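Local coordinates for neural-cadherin (Drosophila melanogaster, PDB 3UBF), which mediates calcium-dependent, preferentially homophilic cell-cell adhesion and is represented here by three consecutive cadherin domains of its long extracellular region, at residues A[257-262]-A[273-278]; A[284-289]-A[307-312]; A[232-237]-A[267-272]. All blocks are in the same frame, centred on the assembly; numbering follows the deposited sequence.

Contact 1 (A[257-262]-A[273-278]); sequences AGTFNI and KELDFE. With ZN (zinc ion), chain O.
Lys273 and Thr259 meet at the open end of a beta hairpin, formed by strands 260-262 and 268-271, in the third cadherin domain of this chain. The backbone tie between them is slight: Lys273 N reaches Thr259 O at 3.5 Å, a weak hydrogen bond, while the same carbonyl also takes the N-H of Ala272. The lysine arm makes the largest share of the contact. With CG anti to its carbonyl carbon (chi1 -70°) and the chain extended beyond, its methylenes run past the Gly258 carbonyl, CE lying 3.5 Å from Gly258 O. The ammonium ends near the preceding peptide, with Lys273 NZ 3.5 Å from Ala257 O. Gly258 has a positive phi of 88°, where a CB would press on the Ala257 carbonyl and stand close to the lysine NZ.

Thr259 uses its other branch on Leu275: its methyl CG2 meets Leu275 CD2 at about a right angle, at 3.8 Å, and also sits 3.6 Å above one face of the Phe260 ring, offset toward the rim. Both Thr259 and Leu275 pack on Tyr286 of strand 285-294, which places this apolar patch against the core.

Further along, Glu278 OE2 binds a zinc ion at 2.4 Å, together with a water, Glu225 and Asp311. Asp276 OD1 accepts a weak hydrogen bond from Glu278 N. The run Leu-Asp-Phe-Glu at 275-278 resembles the LDRE motif of cadherin repeats, whose acidic residues typically help build the calcium site at a domain junction.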
# COMPACT_ATOMS: atom_id res chain seq x y z
N ALA A 257 25.71 21.11 18.17
CA ALA A 257 25.35 22.39 17.55
C ALA A 257 26.37 22.80 16.48
O ALA A 257 27.56 22.92 16.76
CB ALA A 257 25.22 23.48 18.63
N GLY A 258 25.89 22.98 15.25
CA GLY A 258 26.75 23.40 14.14
C GLY A 258 27.45 22.28 13.38
O GLY A 258 28.23 22.55 12.47
N THR A 259 27.17 21.02 13.75
CA THR A 259 27.71 19.86 13.04
C THR A 259 26.94 19.65 11.74
O THR A 259 27.49 19.27 10.72
CB THR A 259 27.65 18.59 13.91
OG1 THR A 259 28.45 18.78 15.09
CG2 THR A 259 28.19 17.38 13.15
N PHE A 260 25.65 19.92 11.80
CA PHE A 260 24.82 19.82 10.63
C PHE A 260 24.17 21.17 10.34
O PHE A 260 24.00 22.00 11.24
CB PHE A 260 23.77 18.73 10.83
CG PHE A 260 24.35 17.41 11.27
CD1 PHE A 260 24.36 17.05 12.61
CD2 PHE A 260 24.91 16.54 10.34
CE1 PHE A 260 24.91 15.83 13.04
CE2 PHE A 260 25.46 15.32 10.75
CZ PHE A 260 25.47 14.97 12.10
N ASN A 261 23.87 21.40 9.07
CA ASN A 261 22.96 22.47 8.71
C ASN A 261 21.91 21.94 7.75
O ASN A 261 21.99 20.80 7.30
CB ASN A 261 23.69 23.72 8.17
CG ASN A 261 24.77 23.38 7.16
OD1 ASN A 261 24.53 22.65 6.20
ND2 ASN A 261 25.97 23.93 7.36
N ILE A 262 20.91 22.76 7.47
CA ILE A 262 19.84 22.39 6.55
C ILE A 262 19.66 23.55 5.59
O ILE A 262 19.86 24.71 5.97
CB ILE A 262 18.52 22.09 7.30
CG1 ILE A 262 17.50 21.44 6.34
CG2 ILE A 262 17.97 23.37 7.96
CD1 ILE A 262 16.29 20.82 7.01
N LYS A 273 30.73 19.83 9.67
CA LYS A 273 32.02 19.59 10.33
C LYS A 273 32.55 18.19 10.02
O LYS A 273 31.77 17.30 9.69
CB LYS A 273 31.88 19.74 11.85
CG LYS A 273 31.65 21.17 12.32
CD LYS A 273 31.30 21.22 13.81
CE LYS A 273 31.22 22.67 14.29
NZ LYS A 273 30.93 22.77 15.75
N GLU A 274 33.86 18.00 10.15
CA GLU A 274 34.44 16.65 10.09
C GLU A 274 34.03 15.86 11.34
O GLU A 274 33.79 16.45 12.39
CB GLU A 274 35.97 16.71 9.98
N LEU A 275 33.95 14.54 11.20
CA LEU A 275 33.51 13.69 12.29
C LEU A 275 34.59 12.74 12.79
O LEU A 275 35.35 12.17 12.00
CB LEU A 275 32.28 12.89 11.87
CG LEU A 275 30.99 13.64 11.56
CD1 LEU A 275 30.04 12.73 10.81
CD2 LEU A 275 30.33 14.21 12.83
N ASP A 276 34.66 12.58 14.11
CA ASP A 276 35.54 11.59 14.72
C ASP A 276 34.71 10.69 15.64
O ASP A 276 34.07 11.16 16.59
CB ASP A 276 36.68 12.27 15.48
CG ASP A 276 37.90 11.37 15.65
OD1 ASP A 276 37.78 10.13 15.46
OD2 ASP A 276 38.99 11.91 15.97
N PHE A 277 34.71 9.39 15.34
CA PHE A 277 33.96 8.40 16.12
C PHE A 277 34.67 8.08 17.42
O PHE A 277 34.04 7.83 18.44
CB PHE A 277 33.74 7.12 15.30
CG PHE A 277 32.82 6.13 15.96
CD1 PHE A 277 31.44 6.24 15.82
CD2 PHE A 277 33.33 5.07 16.70
CE1 PHE A 277 30.58 5.32 16.41
CE2 PHE A 277 32.48 4.14 17.29
CZ PHE A 277 31.10 4.27 17.14
N GLU A 278 36.00 8.11 17.36
CA GLU A 278 36.85 7.85 18.52
C GLU A 278 37.03 9.11 19.38
O GLU A 278 37.63 9.04 20.46
CB GLU A 278 38.20 7.29 18.09
CG GLU A 278 38.17 5.82 17.66
CD GLU A 278 38.08 5.62 16.14
OE1 GLU A 278 39.06 5.12 15.55
OE2 GLU A 278 37.03 5.94 15.53
ZN ZN O . 37.39 6.08 13.18
O HOH W 1 38.47 8.15 13.04

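Contact 2 (A[284-289]-A[307-312]); sequences HVYSLI and IRVTDV. With ZN (zinc ion), chain O; ZN (zinc ion), chain S.
Tyr286 and Ile307 face each other across the antiparallel hairpin of strands 285-294 and 300-310, the last two strands of the cadherin beta-sandwich. They form a hydrogen-bonded pair: Tyr286 N gives to Ile307 O at 2.7 Å, almost straight at 177°, and Ile307 N returns the bond to Tyr286 O at 2.9 Å. A third bond, Val309 N to His284 O at 2.7 Å, continues the pairing toward the metal end.

From CB outward, the tyrosine follows the partner strand. Tyr286 CB lies 3.7 Å from Ile307 O. Chi1 (-64°) puts CG anti to its own carbonyl carbon, and on the ring Tyr286 CD1 comes to 3.5 Å from Ile307 O. One atom further, CE1 touches CG2 of Val309 at 3.6 Å. Both neighbours sit at the ring edge, in its plane, and Phe260 adds an edge-to-face partner from strand 260-262. The OH end runs on past Val309 to lie by CD2 of Leu275.

On the same buried side, Leu288 CD1 meets Ile307 CD1 at 3.5 Å, the two side chains crossing obliquely. The other side of the sheet has Val285 and Arg308, a non-hydrogen-bonded pair lying side by side and pointing the same way; the valine methyl CG2 touches the aliphatic CG of the arginine. His284 turns to the preceding loop, where its NE2 is hydrogen-bonded to Phe277 O and its ring stacks on that of Phe277.

Beyond the strand, the Asp311 carboxylate bridges two zinc ions: OD1 is on the one shared with Glu278, while Asp311 OD2 binds the other at 2.0 Å. Val312 N gives a hydrogen bond to Asp311 OD1 from above the carboxylate plane, 41° out of it.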
# COMPACT_ATOMS: atom_id res chain seq x y z
N HIS A 284 27.66 9.95 19.38
CA HIS A 284 27.48 9.01 18.29
C HIS A 284 26.08 9.12 17.72
O HIS A 284 25.85 8.77 16.57
CB HIS A 284 27.75 7.58 18.73
CG HIS A 284 29.19 7.32 19.04
ND1 HIS A 284 29.61 6.22 19.75
CD2 HIS A 284 30.30 8.04 18.76
CE1 HIS A 284 30.92 6.26 19.87
NE2 HIS A 284 31.36 7.36 19.28
N VAL A 285 25.15 9.59 18.55
CA VAL A 285 23.77 9.81 18.15
C VAL A 285 23.44 11.28 18.40
O VAL A 285 23.49 11.74 19.55
CB VAL A 285 22.78 8.90 18.95
CG1 VAL A 285 21.33 9.24 18.61
CG2 VAL A 285 23.07 7.42 18.70
N TYR A 286 23.14 12.02 17.33
CA TYR A 286 22.75 13.43 17.42
C TYR A 286 21.22 13.56 17.36
O TYR A 286 20.58 12.98 16.49
CB TYR A 286 23.33 14.23 16.27
CG TYR A 286 24.84 14.32 16.22
CD1 TYR A 286 25.60 13.30 15.64
CD2 TYR A 286 25.51 15.44 16.71
CE1 TYR A 286 26.98 13.40 15.57
CE2 TYR A 286 26.89 15.54 16.64
CZ TYR A 286 27.62 14.51 16.07
OH TYR A 286 29.00 14.59 16.01
N SER A 287 20.66 14.34 18.28
CA SER A 287 19.24 14.64 18.27
C SER A 287 19.04 16.06 17.79
O SER A 287 19.52 17.01 18.41
CB SER A 287 18.63 14.48 19.66
OG SER A 287 18.62 13.12 20.03
N LEU A 288 18.32 16.20 16.70
CA LEU A 288 18.12 17.49 16.09
C LEU A 288 16.64 17.72 15.90
O LEU A 288 15.86 16.77 15.81
CB LEU A 288 18.84 17.55 14.74
CG LEU A 288 20.32 17.13 14.72
CD1 LEU A 288 20.76 16.74 13.32
CD2 LEU A 288 21.23 18.23 15.29
N ILE A 289 16.25 18.99 15.87
CA ILE A 289 14.88 19.32 15.55
C ILE A 289 14.90 20.19 14.32
O ILE A 289 15.55 21.26 14.30
CB ILE A 289 14.15 20.03 16.70
CG1 ILE A 289 14.04 19.11 17.91
CG2 ILE A 289 12.76 20.46 16.25
CD1 ILE A 289 13.43 19.77 19.14
N ILE A 307 20.52 11.61 13.98
CA ILE A 307 21.65 11.20 13.15
C ILE A 307 22.62 10.35 13.95
O ILE A 307 23.22 10.81 14.92
CB ILE A 307 22.39 12.40 12.51
CG1 ILE A 307 21.40 13.26 11.71
CG2 ILE A 307 23.56 11.90 11.65
CD1 ILE A 307 22.02 14.46 11.03
N ARG A 308 22.75 9.10 13.54
CA ARG A 308 23.71 8.19 14.11
C ARG A 308 24.98 8.13 13.27
O ARG A 308 24.92 8.11 12.04
CB ARG A 308 23.10 6.81 14.24
CG ARG A 308 21.98 6.74 15.26
CD ARG A 308 21.08 5.52 15.04
NE ARG A 308 20.25 5.22 16.20
CZ ARG A 308 18.99 5.65 16.38
NH1 ARG A 308 18.38 6.39 15.45
NH2 ARG A 308 18.34 5.31 17.48
N VAL A 309 26.11 8.12 13.95
CA VAL A 309 27.40 8.02 13.31
C VAL A 309 27.98 6.64 13.60
O VAL A 309 28.04 6.21 14.76
CB VAL A 309 28.36 9.12 13.81
CG1 VAL A 309 29.74 9.00 13.16
CG2 VAL A 309 27.75 10.49 13.53
N THR A 310 28.36 5.94 12.54
CA THR A 310 29.03 4.65 12.69
C THR A 310 30.52 4.83 12.47
O THR A 310 30.94 5.76 11.79
CB THR A 310 28.50 3.58 11.70
OG1 THR A 310 28.83 3.94 10.35
CG2 THR A 310 26.99 3.43 11.84
N ASP A 311 31.31 3.95 13.07
CA ASP A 311 32.73 3.94 12.79
C ASP A 311 33.00 3.30 11.44
O ASP A 311 32.21 2.50 10.93
CB ASP A 311 33.53 3.21 13.87
CG ASP A 311 34.97 3.71 13.97
OD1 ASP A 311 35.36 4.60 13.20
OD2 ASP A 311 35.71 3.20 14.84
N VAL A 312 34.14 3.64 10.88
CA VAL A 312 34.58 3.03 9.66
C VAL A 312 35.93 2.38 9.90
O VAL A 312 36.17 1.26 9.44
CB VAL A 312 34.66 4.06 8.52
CG1 VAL A 312 36.01 4.81 8.53
CG2 VAL A 312 34.39 3.36 7.18
ZN ZN O . 37.39 6.08 13.18
ZN ZN S . 37.60 2.62 14.67
O HOH W 2 38.89 2.83 12.92
O HOH W 1 38.47 8.15 13.04

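Contact 3 (A[232-237]-A[267-272]); sequences DIISIK and GIVKLA. With ZN (zinc ion), chain R.
Chi1 puts CG anti to the carbonyl carbon in both Asp232 (-59°) and Lys270 (-71°); paired on the same face of the sheet, the two side chains lie side by side. The lysine chain is extended, and its CE passes 3.1 Å from Asp232 OD1; NZ stays 4.0 Å from Asp232 OD1, opposite charges too far apart for a salt bridge. Asp232 OD2 binds a zinc ion at 2.4 Å, and Ile268 CG2 touches OD1 of the same carboxylate at 3.3 Å. An alanine in place of Lys270 would probably leave Asp232 OD1 without the lysine methylenes beside it and the nearby positive charge, with Ile268 and the zinc ion left to hold the carboxylate.

Next to this pair, Ile233 and Ile234 both face Val269, a classic beta bulge. Ile233 N bonds to Val269 O and Val269 N to Ile234 O, each at 2.8 Å. Ile233 CD1 reaches Leu271 CB at 3.6 Å, crossing it at a slant, while Ile236 CD1 packs on Val269 CG2 at 3.5 Å. Gly267 lies so close to Ile236 O that a CB there would clash.

Strand 232-239 runs between strands 213-214 and 268-271, and strand 260-262 flanks the latter. Ile233, Ile234 and Ile236 pack on strands 219-224 and 300-310 of the facing sheet.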
# COMPACT_ATOMS: atom_id res chain seq x y z
N ASP A 232 25.34 15.82 1.33
CA ASP A 232 23.95 15.65 1.72
C ASP A 232 23.81 14.41 2.59
O ASP A 232 24.35 13.36 2.27
CB ASP A 232 23.05 15.49 0.49
CG ASP A 232 23.13 16.68 -0.46
OD1 ASP A 232 23.53 17.79 -0.04
OD2 ASP A 232 22.78 16.49 -1.65
N ILE A 233 23.07 14.56 3.69
CA ILE A 233 22.89 13.51 4.66
C ILE A 233 21.45 12.99 4.61
O ILE A 233 21.21 11.78 4.60
CB ILE A 233 23.24 14.04 6.07
CG1 ILE A 233 24.75 14.10 6.23
CG2 ILE A 233 22.62 13.20 7.20
CD1 ILE A 233 25.17 14.89 7.41
N ILE A 234 20.50 13.92 4.57
CA ILE A 234 19.09 13.57 4.52
C ILE A 234 18.31 14.75 3.96
O ILE A 234 18.70 15.91 4.16
CB ILE A 234 18.57 13.10 5.92
CG1 ILE A 234 17.11 12.62 5.85
CG2 ILE A 234 18.78 14.18 6.98
CD1 ILE A 234 16.72 11.68 6.97
N SER A 235 17.24 14.45 3.23
CA SER A 235 16.33 15.48 2.74
C SER A 235 15.07 15.47 3.57
O SER A 235 14.44 14.43 3.75
CB SER A 235 15.95 15.26 1.28
OG SER A 235 16.83 15.97 0.42
N ILE A 236 14.70 16.64 4.07
CA ILE A 236 13.48 16.77 4.83
C ILE A 236 12.50 17.63 4.04
O ILE A 236 12.88 18.66 3.46
CB ILE A 236 13.77 17.32 6.23
CG1 ILE A 236 14.39 16.20 7.06
CG2 ILE A 236 12.51 17.78 6.90
CD1 ILE A 236 15.52 16.67 7.89
N LYS A 237 11.25 17.19 3.98
CA LYS A 237 10.26 17.96 3.26
C LYS A 237 8.97 18.04 4.05
O LYS A 237 8.54 17.06 4.67
CB LYS A 237 10.01 17.37 1.87
CG LYS A 237 9.53 18.41 0.88
CD LYS A 237 9.30 17.83 -0.50
CE LYS A 237 7.82 17.62 -0.78
NZ LYS A 237 7.52 17.59 -2.25
N GLY A 267 15.62 22.00 2.19
CA GLY A 267 15.33 21.02 3.22
C GLY A 267 16.42 19.96 3.32
O GLY A 267 16.24 18.94 3.99
N ILE A 268 17.54 20.21 2.64
CA ILE A 268 18.63 19.25 2.60
C ILE A 268 19.56 19.49 3.76
O ILE A 268 20.10 20.59 3.91
CB ILE A 268 19.43 19.31 1.28
CG1 ILE A 268 18.52 19.05 0.07
CG2 ILE A 268 20.60 18.33 1.33
CD1 ILE A 268 19.25 19.16 -1.28
N VAL A 269 19.72 18.46 4.58
CA VAL A 269 20.65 18.50 5.70
C VAL A 269 22.05 18.11 5.22
O VAL A 269 22.25 17.01 4.70
CB VAL A 269 20.19 17.58 6.85
CG1 VAL A 269 21.13 17.66 8.06
CG2 VAL A 269 18.77 17.93 7.26
N LYS A 270 23.01 19.00 5.38
CA LYS A 270 24.40 18.68 5.07
C LYS A 270 25.25 18.55 6.33
O LYS A 270 24.86 19.01 7.40
CB LYS A 270 25.00 19.70 4.11
CG LYS A 270 24.44 19.60 2.71
CD LYS A 270 25.00 20.67 1.80
CE LYS A 270 24.15 20.80 0.54
NZ LYS A 270 24.85 21.57 -0.52
N LEU A 271 26.40 17.91 6.19
CA LEU A 271 27.40 17.86 7.23
C LEU A 271 28.24 19.13 7.20
O LEU A 271 28.82 19.47 6.17
CB LEU A 271 28.30 16.64 7.03
CG LEU A 271 29.37 16.35 8.09
CD1 LEU A 271 28.79 16.30 9.50
CD2 LEU A 271 30.08 15.05 7.76
N ALA A 272 28.29 19.85 8.32
CA ALA A 272 29.06 21.10 8.40
C ALA A 272 30.49 20.92 8.93
O ALA A 272 31.36 21.75 8.66
CB ALA A 272 28.32 22.11 9.24
ZN ZN R . 23.22 18.51 -2.83

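All three contacts lie in the third cadherin domain. From the N terminus, segment 232-237 comes first and waits for its partner while the chain runs through strand 246-253 and segment 257-262. Contact 3 then closes at 267-272, and contact 1 follows directly at 273-278, so the two cross. Both reach the same sheet, where strands 260-262 and 268-271 are neighbours. Contact 2 comes later, in series, closing the hairpin of strands 285-294 and 300-310 in the opposing sheet. Contacts 1 and 2 converge on a shared zinc ion at the C-terminal end, while Ile307 packs on Ile233 to join contacts 2 and 3 through the sandwich core.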